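Local coordinates for CBS domain-containing protein (Listeria monocytogenes, PDB 6XNU) that binds the second messenger c-di-AMP, probably through its paired CBS domains, and takes part in controlling (p)ppGpp and c-di-AMP homeostasis in the cell, at residues Tyr58-Pro62 / Leu73-Ala77; Pro108-Phe113 / Val129-Ser134. Residue numbers count along the deposited sequence, not the author numbering.

Interaction 1: residues Tyr58-Pro62 / Leu73-Ala77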
loop_
_atom_site.group_PDB
_atom_site.type_symbol
_atom_site.label_atom_id
_atom_site.label_comp_id
_atom_site.label_asym_id
_atom_site.label_seq_id
_atom_site.Cartn_x
_atom_site.Cartn_y
_atom_site.Cartn_z
ATOM N N TYR A 58 -2.106 0.809 -7.479
ATOM C CA TYR A 58 -1.682 -0.248 -6.574
ATOM C C TYR A 58 -0.232 -0.010 -6.176
ATOM O O TYR A 58 0.597 0.321 -7.025
ATOM C CB TYR A 58 -1.808 -1.626 -7.239
ATOM C CG TYR A 58 -3.237 -2.060 -7.449
ATOM C CD1 TYR A 58 -3.965 -2.613 -6.408
ATOM C CD2 TYR A 58 -3.857 -1.910 -8.685
ATOM C CE1 TYR A 58 -5.279 -3.012 -6.585
ATOM C CE2 TYR A 58 -5.178 -2.317 -8.876
ATOM C CZ TYR A 58 -5.878 -2.861 -7.816
ATOM O OH TYR A 58 -7.190 -3.267 -7.969
ATOM N N SER A 59 0.083 -0.206 -4.891
ATOM C CA SER A 59 1.465 -0.033 -4.447
ATOM C C SER A 59 2.340 -1.251 -4.740
ATOM O O SER A 59 3.569 -1.127 -4.767
ATOM C CB SER A 59 1.507 0.302 -2.955
ATOM O OG SER A 59 1.221 -0.823 -2.159
ATOM N N VAL A 60 1.736 -2.415 -4.948
ATOM C CA VAL A 60 2.435 -3.638 -5.331
ATOM C C VAL A 60 1.679 -4.234 -6.505
ATOM O O VAL A 60 0.447 -4.321 -6.457
ATOM C CB VAL A 60 2.501 -4.651 -4.171
ATOM C CG1 VAL A 60 3.178 -5.941 -4.619
ATOM C CG2 VAL A 60 3.217 -4.063 -2.963
ATOM N N ILE A 61 2.403 -4.646 -7.549
ATOM C CA ILE A 61 1.752 -5.221 -8.729
ATOM C C ILE A 61 2.399 -6.544 -9.102
ATOM O O ILE A 61 3.573 -6.786 -8.786
ATOM C CB ILE A 61 1.774 -4.261 -9.932
ATOM C CG1 ILE A 61 3.208 -3.912 -10.349
ATOM C CG2 ILE A 61 0.949 -3.005 -9.641
ATOM C CD1 ILE A 61 3.306 -3.000 -11.580
ATOM N N PRO A 62 1.670 -7.420 -9.778
ATOM C CA PRO A 62 2.243 -8.705 -10.185
ATOM C C PRO A 62 3.202 -8.557 -11.352
ATOM O O PRO A 62 3.099 -7.640 -12.174
ATOM C CB PRO A 62 1.011 -9.529 -10.581
ATOM C CG PRO A 62 -0.050 -8.517 -10.886
ATOM C CD PRO A 62 0.206 -7.379 -9.934
ATOM N N LEU A 73 6.147 -10.221 -7.424
ATOM C CA LEU A 73 5.477 -8.997 -7.005
ATOM C C LEU A 73 6.530 -7.911 -6.921
ATOM O O LEU A 73 7.660 -8.174 -6.497
ATOM C CB LEU A 73 4.787 -9.166 -5.649
ATOM C CG LEU A 73 3.656 -10.196 -5.549
ATOM C CD1 LEU A 73 3.252 -10.395 -4.101
ATOM C CD2 LEU A 73 2.477 -9.733 -6.390
ATOM N N ILE A 74 6.176 -6.699 -7.348
ATOM C CA ILE A 74 7.136 -5.605 -7.366
ATOM C C ILE A 74 6.480 -4.324 -6.863
ATOM O O ILE A 74 5.290 -4.076 -7.081
ATOM C CB ILE A 74 7.755 -5.415 -8.775
ATOM C CG1 ILE A 74 8.989 -4.509 -8.725
ATOM C CG2 ILE A 74 6.721 -4.888 -9.768
ATOM C CD1 ILE A 74 9.750 -4.473 -10.054
ATOM N N SER A 75 7.279 -3.515 -6.169
ATOM C CA SER A 75 6.836 -2.243 -5.615
ATOM C C SER A 75 7.881 -1.175 -5.895
ATOM O O SER A 75 9.025 -1.463 -6.247
ATOM C CB SER A 75 6.618 -2.335 -4.109
ATOM O OG SER A 75 7.868 -2.484 -3.453
ATOM N N ALA A 76 7.481 0.083 -5.696
ATOM C CA ALA A 76 8.430 1.182 -5.827
ATOM C C ALA A 76 9.569 1.074 -4.821
ATOM O O ALA A 76 10.707 1.443 -5.139
ATOM C CB ALA A 76 7.714 2.523 -5.663
ATOM N N ALA A 77 9.297 0.570 -3.612
ATOM C CA ALA A 77 10.362 0.465 -2.618
ATOM C C ALA A 77 11.408 -0.554 -3.048
ATOM O O ALA A 77 12.608 -0.334 -2.861
ATOM C CB ALA A 77 9.788 0.094 -1.253
HETATM O O HOH W 1 5.019 1.076 -4.798
#

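Interaction 2: residues Pro108-Phe113 / Val129-Ser134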
loop_
_atom_site.group_PDB
_atom_site.type_symbol
_atom_site.label_atom_id
_atom_site.label_comp_id
_atom_site.label_asym_id
_atom_site.label_seq_id
_atom_site.Cartn_x
_atom_site.Cartn_y
_atom_site.Cartn_z
ATOM N N PRO A 108 2.455 -15.780 -1.269
ATOM C CA PRO A 108 1.380 -16.779 -1.259
ATOM C C PRO A 108 0.473 -16.606 -2.467
ATOM O O PRO A 108 0.415 -15.546 -3.091
ATOM C CB PRO A 108 0.634 -16.468 0.040
ATOM C CG PRO A 108 0.790 -14.985 0.186
ATOM C CD PRO A 108 2.149 -14.636 -0.391
ATOM N N VAL A 109 -0.240 -17.684 -2.798
ATOM C CA VAL A 109 -1.257 -17.630 -3.840
ATOM C C VAL A 109 -2.500 -18.371 -3.373
ATOM O O VAL A 109 -2.460 -19.184 -2.449
ATOM C CB VAL A 109 -0.777 -18.207 -5.192
ATOM C CG1 VAL A 109 0.418 -17.422 -5.734
ATOM C CG2 VAL A 109 -0.436 -19.689 -5.053
ATOM N N ILE A 110 -3.611 -18.061 -4.037
ATOM C CA ILE A 110 -4.900 -18.718 -3.855
ATOM C C ILE A 110 -5.201 -19.474 -5.141
ATOM O O ILE A 110 -5.114 -18.905 -6.235
ATOM C CB ILE A 110 -6.009 -17.690 -3.553
ATOM C CG1 ILE A 110 -5.799 -17.042 -2.182
ATOM C CG2 ILE A 110 -7.388 -18.315 -3.662
ATOM C CD1 ILE A 110 -6.494 -15.680 -2.032
ATOM N N LYS A 111 -5.519 -20.761 -5.026
ATOM C CA LYS A 111 -5.829 -21.545 -6.212
ATOM C C LYS A 111 -7.292 -21.952 -6.286
ATOM O O LYS A 111 -7.723 -22.480 -7.318
ATOM C CB LYS A 111 -4.934 -22.793 -6.273
ATOM C CG LYS A 111 -3.448 -22.469 -6.355
ATOM C CD LYS A 111 -2.750 -23.337 -7.382
ATOM C CE LYS A 111 -1.328 -23.663 -6.961
ATOM N NZ LYS A 111 -0.697 -24.636 -7.893
ATOM N N ASP A 112 -8.060 -21.706 -5.232
ATOM C CA ASP A 112 -9.470 -22.052 -5.157
ATOM C C ASP A 112 -10.058 -21.320 -3.965
ATOM O O ASP A 112 -9.329 -20.835 -3.093
ATOM C CB ASP A 112 -9.680 -23.562 -5.004
ATOM C CG ASP A 112 -9.060 -24.100 -3.733
ATOM O OD1 ASP A 112 -9.699 -23.995 -2.665
ATOM O OD2 ASP A 112 -7.920 -24.614 -3.798
ATOM N N PHE A 113 -11.384 -21.256 -3.933
ATOM C CA PHE A 113 -12.107 -20.625 -2.839
ATOM C C PHE A 113 -12.807 -21.648 -1.952
ATOM O O PHE A 113 -13.817 -21.342 -1.315
ATOM C CB PHE A 113 -13.100 -19.607 -3.389
ATOM C CG PHE A 113 -12.435 -18.382 -3.943
ATOM C CD1 PHE A 113 -12.092 -18.310 -5.283
ATOM C CD2 PHE A 113 -12.114 -17.320 -3.112
ATOM C CE1 PHE A 113 -11.460 -17.182 -5.790
ATOM C CE2 PHE A 113 -11.476 -16.193 -3.612
ATOM C CZ PHE A 113 -11.154 -16.127 -4.950
ATOM N N VAL A 129 -3.828 -10.992 -1.883
ATOM C CA VAL A 129 -3.247 -12.265 -2.294
ATOM C C VAL A 129 -3.675 -12.561 -3.719
ATOM O O VAL A 129 -4.850 -12.418 -4.069
ATOM C CB VAL A 129 -3.650 -13.411 -1.350
ATOM C CG1 VAL A 129 -3.036 -14.727 -1.831
ATOM C CG2 VAL A 129 -3.169 -13.108 0.051
ATOM N N CYS A 130 -2.723 -13.010 -4.526
ATOM C CA CYS A 130 -2.983 -13.280 -5.928
ATOM C C CYS A 130 -3.750 -14.591 -6.084
ATOM O O CYS A 130 -3.520 -15.545 -5.337
ATOM C CB CYS A 130 -1.658 -13.371 -6.659
ATOM S SG CYS A 130 -0.887 -11.750 -6.903
ATOM N N VAL A 131 -4.663 -14.628 -7.058
ATOM C CA VAL A 131 -5.399 -15.837 -7.441
ATOM C C VAL A 131 -4.810 -16.353 -8.747
ATOM O O VAL A 131 -4.601 -15.581 -9.689
ATOM C CB VAL A 131 -6.903 -15.561 -7.600
ATOM C CG1 VAL A 131 -7.656 -16.837 -7.947
ATOM C CG2 VAL A 131 -7.480 -14.943 -6.323
ATOM N N VAL A 132 -4.523 -17.658 -8.800
ATOM C CA VAL A 132 -3.960 -18.282 -9.994
ATOM C C VAL A 132 -4.693 -19.589 -10.220
ATOM O O VAL A 132 -5.312 -20.141 -9.309
ATOM C CB VAL A 132 -2.434 -18.548 -9.896
ATOM C CG1 VAL A 132 -1.654 -17.249 -9.594
ATOM C CG2 VAL A 132 -2.136 -19.618 -8.859
ATOM N N ASP A 133 -4.635 -20.081 -11.448
ATOM C CA ASP A 133 -5.227 -21.390 -11.691
ATOM C C ASP A 133 -4.127 -22.448 -11.537
ATOM O O ASP A 133 -2.996 -22.145 -11.147
ATOM C CB ASP A 133 -5.962 -21.380 -13.033
ATOM C CG ASP A 133 -5.052 -21.555 -14.203
ATOM O OD1 ASP A 133 -3.832 -21.475 -14.010
ATOM O OD2 ASP A 133 -5.559 -21.793 -15.322
ATOM N N SER A 134 -4.435 -23.715 -11.838
ATOM C CA SER A 134 -3.476 -24.766 -11.507
ATOM C C SER A 134 -2.167 -24.658 -12.287
ATOM O O SER A 134 -1.150 -25.183 -11.823
ATOM C CB SER A 134 -4.106 -26.146 -11.719
ATOM O OG SER A 134 -4.916 -26.172 -12.882
HETATM O O HOH W 2 0.094 -13.007 -3.743
#

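Interaction 1: residues Tyr58-Pro62 / Leu73-Ala77
I61 lies alongside I74, with I61 CG1 3.7 Å from I74 CG2. The two residues form an antiparallel hydrogen-bonded pair. I61 N donates to I74 O at 3.0 Å, and I74 N donates to I61 O at 3.0 Å. The N-H...O angles are 165° and 157°. The pair joins the two strands of the beta hairpin 60-64/70-75, probably part of the first motif of a CBS pair. The isoleucines share one face of the sheet. Helix 46-56 packs on I61, while V99 and V102 of helix 99-102 pack on I74. V60, P62, L73 and S75 point to the other face. There V60 CG1 touches L73 CB at 3.7 Å, and P62 pairs with L73 at a CA-CA distance of 4.5 Å. Beyond V60 the backbones part. A water spans the gap, donating to S59 O at 2.6 Å and accepting from A76 N at 2.8 Å. S75 is the N-cap of helix 76-82, and its OG bonds to M78 N. In this helix A76 packs on A76 of the second subunit. The chemistry implies a join held by main-chain bonds and apolar side chains in the middle, with water linking the backbones beside the N-cap.

Interaction 2: residues Pro108-Phe113 / Val129-Ser134
I110 loses 78 Å² to the contact, more than any other residue of the two segments. Its backbone bonds on both sides of one residue, V131. I110 N donates to C130 O at 2.8 Å, and I110 O accepts from V132 N at 2.9 Å. This is the pattern of a parallel bridge, with I110 and V131 CA atoms 4.6 Å apart. V129 buries 66 Å². Its CG1 meets I110 CD1 at 3.6 Å. The short, weakly bonded strand 109-110 and strand 128-132 belong to a beta-alpha-beta unit of the CBS domain, in which helix 116-125 links the two. That helix packs on the same side chains, through I119 on I110 and L122 on V129. V132 buries 64 Å² on the opposite face of the sheet from I110. Its CG2 lies 4.2 Å from V109 CB and 4.0 Å from K111 CG. L70 of the hairpin also touches V109 and V132. At the start of the pairing a water donates to P108 O at 2.6 Å and accepts from C130 N at 2.9 Å.

Interaction 1 closes before interaction 2 opens along the chain, and their centres are about 18 Å apart. They belong to two different sheets. Interaction 1 is an antiparallel hairpin join, and interaction 2 is a parallel pairing whose strands are connected by helix 116-125. The two contacts touch where L73 CD2 of interaction 1 lies 4.0 Å from C130 SG of interaction 2. L73 touches its cross-strand neighbour P62 and also C130 of the other sheet. F138 bridges them too, packing on both P62 and C130. Two sheets packed in this way are consistent with a pair of CBS motifs. No ligand lies among the atoms given here, so neither contact can be assigned to the c-di-AMP site.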